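Local coordinates for protein polysaccharide deacetylase (PDB 4WCJ) that probably removes N-acetyl groups from poly-beta-1,6-N-acetyl-D-glucosamine, as a zinc-binding deacetylase of carbohydrate esterase family 4, at residues R44-S49 / D99-V104; I53-F58 / A108-K113. All blocks are in the same frame, centred on the assembly; numbering follows the deposited sequence.

Contact 1: residues R44-S49 / D99-V104. With ZN (zinc ion), chain B.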
loop_
_atom_site.group_PDB
_atom_site.type_symbol
_atom_site.label_atom_id
_atom_site.label_comp_id
_atom_site.label_asym_id
_atom_site.label_seq_id
_atom_site.Cartn_x
_atom_site.Cartn_y
_atom_site.Cartn_z
ATOM N N ARG A 44 -9.111 -2.758 -5.354
ATOM C CA ARG A 44 -9.830 -2.434 -6.577
ATOM C C ARG A 44 -10.927 -1.427 -6.331
ATOM O O ARG A 44 -11.556 -1.417 -5.276
ATOM C CB ARG A 44 -10.434 -3.694 -7.195
ATOM C CG ARG A 44 -9.400 -4.743 -7.535
ATOM C CD ARG A 44 -10.017 -6.117 -7.663
ATOM N NE ARG A 44 -8.982 -7.136 -7.787
ATOM C CZ ARG A 44 -9.100 -8.376 -7.320
ATOM N NH1 ARG A 44 -8.108 -9.246 -7.475
ATOM N NH2 ARG A 44 -10.217 -8.751 -6.707
ATOM N N VAL A 45 -11.158 -0.591 -7.329
ATOM C CA VAL A 45 -12.292 0.309 -7.310
ATOM C C VAL A 45 -13.188 -0.094 -8.478
ATOM O O VAL A 45 -12.993 0.337 -9.618
ATOM C CB VAL A 45 -11.850 1.768 -7.395
ATOM C CG1 VAL A 45 -13.054 2.675 -7.362
ATOM C CG2 VAL A 45 -10.921 2.076 -6.227
ATOM N N LEU A 46 -14.141 -0.969 -8.168
ATOM C CA LEU A 46 -14.901 -1.718 -9.160
ATOM C C LEU A 46 -16.316 -1.996 -8.651
ATOM O O LEU A 46 -16.538 -2.114 -7.438
ATOM C CB LEU A 46 -14.194 -3.040 -9.489
ATOM C CG LEU A 46 -12.922 -2.950 -10.333
ATOM C CD1 LEU A 46 -12.310 -4.322 -10.514
ATOM C CD2 LEU A 46 -13.273 -2.328 -11.675
ATOM N N PRO A 47 -17.278 -2.132 -9.576
ATOM C CA PRO A 47 -18.679 -2.249 -9.157
ATOM C C PRO A 47 -19.168 -3.669 -8.815
ATOM O O PRO A 47 -20.201 -3.786 -8.157
ATOM C CB PRO A 47 -19.434 -1.712 -10.374
ATOM C CG PRO A 47 -18.580 -2.135 -11.528
ATOM C CD PRO A 47 -17.145 -2.060 -11.044
ATOM N N SER A 48 -18.468 -4.719 -9.235
ATOM C CA SER A 48 -19.022 -6.067 -9.079
ATOM C C SER A 48 -18.060 -7.109 -8.525
ATOM O O SER A 48 -18.432 -8.276 -8.379
ATOM C CB SER A 48 -19.545 -6.572 -10.422
ATOM O OG SER A 48 -18.479 -7.049 -11.228
ATOM N N SER A 49 -16.827 -6.702 -8.233
ATOM C CA SER A 49 -15.789 -7.653 -7.855
ATOM C C SER A 49 -15.621 -7.823 -6.346
ATOM O O SER A 49 -16.051 -6.976 -5.565
ATOM C CB SER A 49 -14.451 -7.229 -8.459
ATOM O OG SER A 49 -14.565 -7.067 -9.855
ATOM N N ASP A 99 -1.373 -4.233 -5.513
ATOM C CA ASP A 99 -1.342 -5.219 -6.619
ATOM C C ASP A 99 -1.001 -4.592 -7.977
ATOM O O ASP A 99 -0.003 -4.967 -8.601
ATOM C CB ASP A 99 -2.646 -6.017 -6.749
ATOM C CG ASP A 99 -2.859 -6.959 -5.580
ATOM O OD1 ASP A 99 -1.945 -7.057 -4.750
ATOM O OD2 ASP A 99 -3.938 -7.579 -5.487
ATOM N N GLY A 100 -1.823 -3.652 -8.435
ATOM C CA GLY A 100 -1.575 -3.015 -9.714
ATOM C C GLY A 100 -2.807 -2.978 -10.600
ATOM O O GLY A 100 -2.702 -2.747 -11.809
ATOM N N ASP A 101 -3.978 -3.204 -10.006
ATOM C CA ASP A 101 -5.204 -3.313 -10.792
ATOM C C ASP A 101 -5.454 -2.084 -11.672
ATOM O O ASP A 101 -5.218 -0.956 -11.253
ATOM C CB ASP A 101 -6.410 -3.540 -9.888
ATOM C CG ASP A 101 -7.621 -4.021 -10.658
ATOM O OD1 ASP A 101 -7.665 -5.223 -11.005
ATOM O OD2 ASP A 101 -8.533 -3.213 -10.926
ATOM N N LEU A 102 -5.936 -2.323 -12.890
ATOM C CA LEU A 102 -6.251 -1.248 -13.825
ATOM C C LEU A 102 -7.229 -0.239 -13.233
ATOM O O LEU A 102 -7.191 0.941 -13.575
ATOM C CB LEU A 102 -6.825 -1.828 -15.121
ATOM C CG LEU A 102 -7.228 -0.820 -16.197
ATOM C CD1 LEU A 102 -6.048 0.086 -16.560
ATOM C CD2 LEU A 102 -7.777 -1.529 -17.424
ATOM N N SER A 103 -8.106 -0.697 -12.341
ATOM C CA SER A 103 -9.109 0.203 -11.779
ATOM C C SER A 103 -8.474 1.300 -10.940
ATOM O O SER A 103 -9.084 2.339 -10.741
ATOM C CB SER A 103 -10.140 -0.556 -10.931
ATOM O OG SER A 103 -9.544 -1.091 -9.756
ATOM N N VAL A 104 -7.263 1.074 -10.420
ATOM C CA VAL A 104 -6.579 2.161 -9.718
ATOM C C VAL A 104 -6.357 3.333 -10.682
ATOM O O VAL A 104 -6.533 4.493 -10.312
ATOM C CB VAL A 104 -5.235 1.698 -9.101
ATOM C CG1 VAL A 104 -4.536 2.861 -8.380
ATOM C CG2 VAL A 104 -5.477 0.552 -8.136
HETATM ZN ZN ZN B . -1.658 -8.018 -2.831
HETATM O O HOH W 1 -6.837 -6.987 -9.083
HETATM O O HOH W 2 -3.797 -8.674 -2.974
HETATM O O HOH W 3 -2.667 -7.063 -0.992
#
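The side chains of Arg44 and Asp101 cross at about a right angle, with the guanidinium and carboxylate planes 59° apart. Arg44 CB sits 3.8 Å from Ser103 OG, and its CG rests 3.7 Å from Asp101 CG, so the aliphatic part of the chain passes the carboxylate before the charge is reached. CD continues past OD1 with the chain extended, and NE comes to 4.0 Å from Asp101 OD1, a long salt bridge. Water 1 closes this gap: it lies in the guanidinium plane, accepts from NE and donates to Asp101 OD1 at 2.7 Å. At the tip, NH2 bonds to Arg50 O, while the Phe135 ring makes a cation-pi contact with the group. Segment 99-104 begins on the last residue of strand 91-99 of the NodB-type deacetylase barrel, the metal ligand Asp99, whose OD1 binds zinc at 2.2 Å. His157, His162, water 2 and water 3 complete the site, and water 2 also donates to Asp99 OD2. Two residues on, Asp101 is the N-cap of helix 102-114. Its OD2 is gripped twice by Ser103, by N from above the carboxylate plane at 2.9 Å and by OG on the anti side at 2.6 Å. With chi1 at 67°, Ser103 OG stands between its own backbone N and carbonyl carbon, where it donates to Asp101 and also accepts from Val45 N at 3.0 Å in a fairly straight bond (163°). Leu46 covers this pair, its CG and CD2 against Ser103 CB and its CD1 near Asp101 OD2.

Contact 2: residues I53-F58 / A108-K113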
loop_
_atom_site.group_PDB
_atom_site.type_symbol
_atom_site.label_atom_id
_atom_site.label_comp_id
_atom_site.label_asym_id
_atom_site.label_seq_id
_atom_site.Cartn_x
_atom_site.Cartn_y
_atom_site.Cartn_z
ATOM N N ILE A 53 -14.223 -1.713 -3.836
ATOM C CA ILE A 53 -15.100 -0.667 -3.345
ATOM C C ILE A 53 -15.570 0.141 -4.553
ATOM O O ILE A 53 -14.820 0.332 -5.509
ATOM C CB ILE A 53 -14.377 0.231 -2.315
ATOM C CG1 ILE A 53 -15.333 1.229 -1.666
ATOM C CG2 ILE A 53 -13.192 0.952 -2.947
ATOM C CD1 ILE A 53 -14.636 2.140 -0.688
ATOM N N SER A 54 -16.814 0.599 -4.538
ATOM C CA SER A 54 -17.317 1.338 -5.687
ATOM C C SER A 54 -16.684 2.719 -5.750
ATOM O O SER A 54 -16.276 3.273 -4.728
ATOM C CB SER A 54 -18.845 1.459 -5.637
ATOM O OG SER A 54 -19.259 2.391 -4.659
ATOM N N ARG A 55 -16.597 3.251 -6.964
ATOM C CA ARG A 55 -16.068 4.587 -7.220
ATOM C C ARG A 55 -16.758 5.614 -6.332
ATOM O O ARG A 55 -16.104 6.398 -5.647
ATOM C CB ARG A 55 -16.246 4.932 -8.699
ATOM C CG ARG A 55 -15.495 6.158 -9.183
ATOM C CD ARG A 55 -15.320 6.098 -10.699
ATOM N NE ARG A 55 -14.898 7.372 -11.274
ATOM C CZ ARG A 55 -14.563 7.539 -12.551
ATOM N NH1 ARG A 55 -14.590 6.507 -13.387
ATOM N NH2 ARG A 55 -14.200 8.737 -12.993
ATOM N N ARG A 56 -18.088 5.567 -6.331
ATOM C CA ARG A 56 -18.918 6.429 -5.497
ATOM C C ARG A 56 -18.562 6.291 -4.013
ATOM O O ARG A 56 -18.326 7.288 -3.331
ATOM C CB ARG A 56 -20.398 6.100 -5.726
ATOM C CG ARG A 56 -21.370 7.242 -5.464
ATOM C CD ARG A 56 -22.785 6.862 -5.904
ATOM N NE ARG A 56 -23.748 7.942 -5.697
ATOM C CZ ARG A 56 -25.022 7.899 -6.083
ATOM N NH1 ARG A 56 -25.499 6.829 -6.708
ATOM N NH2 ARG A 56 -25.823 8.931 -5.850
ATOM N N GLU A 57 -18.511 5.052 -3.523
ATOM C CA GLU A 57 -18.203 4.793 -2.116
ATOM C C GLU A 57 -16.791 5.246 -1.753
ATOM O O GLU A 57 -16.567 5.811 -0.684
ATOM C CB GLU A 57 -18.366 3.302 -1.791
ATOM C CG GLU A 57 -19.808 2.826 -1.664
ATOM C CD GLU A 57 -19.929 1.306 -1.751
ATOM O OE1 GLU A 57 -18.990 0.656 -2.268
ATOM O OE2 GLU A 57 -20.961 0.757 -1.299
ATOM N N PHE A 58 -15.841 4.973 -2.639
ATOM C CA PHE A 58 -14.455 5.392 -2.454
ATOM C C PHE A 58 -14.364 6.908 -2.282
ATOM O O PHE A 58 -13.762 7.390 -1.321
ATOM C CB PHE A 58 -13.604 4.923 -3.641
ATOM C CG PHE A 58 -12.158 5.341 -3.577
ATOM C CD1 PHE A 58 -11.345 4.934 -2.531
ATOM C CD2 PHE A 58 -11.600 6.105 -4.591
ATOM C CE1 PHE A 58 -10.008 5.305 -2.488
ATOM C CE2 PHE A 58 -10.268 6.482 -4.553
ATOM C CZ PHE A 58 -9.471 6.081 -3.501
ATOM N N ALA A 108 -9.847 4.934 -9.498
ATOM C CA ALA A 108 -9.341 5.541 -8.269
ATOM C C ALA A 108 -8.609 6.856 -8.538
ATOM O O ALA A 108 -8.842 7.864 -7.865
ATOM C CB ALA A 108 -8.423 4.568 -7.535
ATOM N N PHE A 109 -7.722 6.841 -9.529
ATOM C CA PHE A 109 -6.869 7.995 -9.828
ATOM C C PHE A 109 -7.624 9.316 -10.093
ATOM O O PHE A 109 -7.204 10.359 -9.582
ATOM C CB PHE A 109 -5.957 7.667 -11.018
ATOM C CG PHE A 109 -5.005 8.784 -11.392
ATOM C CD1 PHE A 109 -4.176 9.358 -10.441
ATOM C CD2 PHE A 109 -4.913 9.223 -12.702
ATOM C CE1 PHE A 109 -3.300 10.368 -10.777
ATOM C CE2 PHE A 109 -4.027 10.233 -13.053
ATOM C CZ PHE A 109 -3.220 10.808 -12.088
ATOM N N PRO A 110 -8.717 9.291 -10.890
ATOM C CA PRO A 110 -9.437 10.560 -11.087
ATOM C C PRO A 110 -10.021 11.127 -9.791
ATOM O O PRO A 110 -9.997 12.347 -9.590
ATOM C CB PRO A 110 -10.554 10.183 -12.064
ATOM C CG PRO A 110 -10.013 8.997 -12.805
ATOM C CD PRO A 110 -9.245 8.232 -11.771
ATOM N N VAL A 111 -10.528 10.246 -8.935
ATOM C CA VAL A 111 -11.054 10.637 -7.629
ATOM C C VAL A 111 -9.953 11.288 -6.797
ATOM O O VAL A 111 -10.150 12.359 -6.225
ATOM C CB VAL A 111 -11.637 9.417 -6.852
ATOM C CG1 VAL A 111 -11.964 9.802 -5.425
ATOM C CG2 VAL A 111 -12.869 8.860 -7.553
ATOM N N LEU A 112 -8.793 10.631 -6.747
ATOM C CA LEU A 112 -7.644 11.108 -5.985
ATOM C C LEU A 112 -7.084 12.413 -6.545
ATOM O O LEU A 112 -6.676 13.300 -5.795
ATOM C CB LEU A 112 -6.541 10.051 -5.972
ATOM C CG LEU A 112 -6.939 8.789 -5.209
ATOM C CD1 LEU A 112 -6.063 7.597 -5.610
ATOM C CD2 LEU A 112 -6.857 9.042 -3.706
ATOM N N LYS A 113 -7.035 12.498 -7.867
ATOM C CA LYS A 113 -6.453 13.663 -8.526
ATOM C C LYS A 113 -7.329 14.888 -8.301
ATOM O O LYS A 113 -6.831 15.975 -8.004
ATOM C CB LYS A 113 -6.265 13.389 -10.018
ATOM C CG LYS A 113 -5.553 14.505 -10.775
ATOM C CD LYS A 113 -5.037 14.020 -12.123
ATOM C CE LYS A 113 -6.172 13.694 -13.084
ATOM N NZ LYS A 113 -5.664 13.261 -14.421
#
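Two outer helices of the beta/alpha barrel, 55-67 and 102-114, pack here through Phe58 and Arg55 on one side and Ala108, Pro110, Val111 and Leu112 on the other. The first helix starts in a capping box: Ser54 OG accepts from Glu57 N at 3.0 Å, and Glu57 OE1 accepts in return from Ser54 N at 3.1 Å. One turn in, Phe58 has its CG anti to the backbone N (chi1 178°), which carries the ring across to the second helix. Its CD2 meets Val111 CG1 at 3.8 Å, and CE2 reaches Ala108 CB at 4.0 Å. The carbonyl O of Ala108 lies at the ring edge, close to the ring plane, while already accepting from Leu112 N within its own helix. CZ touches Leu112 CD2 at 4.0 Å, the two side chains crossing at about a right angle. With an alanine at Phe58 the ring would be gone, which would probably open a gap between the helices and leave Val111 CG1 and Leu112 CD2 without one of the apolar surfaces they pack on. Arg55 borders this buried patch, with CG alongside Val111 CG2 at 4.1 Å and NH2 near Pro110 CB at 4.0 Å; its extended chain runs past Val111 in the opposite sense. Its NH1 has a weak hydrogen bond to His107. Farther inward, Phe58 meets Tyr42 of strand 36-42 edge-to-face. Leu62 of helix 55-67 continues the interface against Val111 and Leu112, and strand 119-123 lies beyond, where Phe119 receives both Leu112 and Phe109.

Overall arrangement
Contacts 1 and 2 share helix 102-114 and have centres about 10 Å apart. Along the chain their segments alternate, 44-49 and 53-58 coming before 99-104 and 108-113, and the touching residues of the first two meet successive parts of the 99-114 region. Probable backbone hydrogen bonds, Ala108 N to Ser103 O at 3.0 Å and Phe109 N to Val104 O at 2.7 Å, each five residues apart, join the two levels just before the kink at Pro110. Val45 joins them laterally, its CG1 packing 3.6 Å from Arg55 CA. Contact 1 holds the zinc ligand Asp99, and the Arg44 side chain is about 8 Å from that of His162; contact 2 lies away from the metal, farther along the same helix.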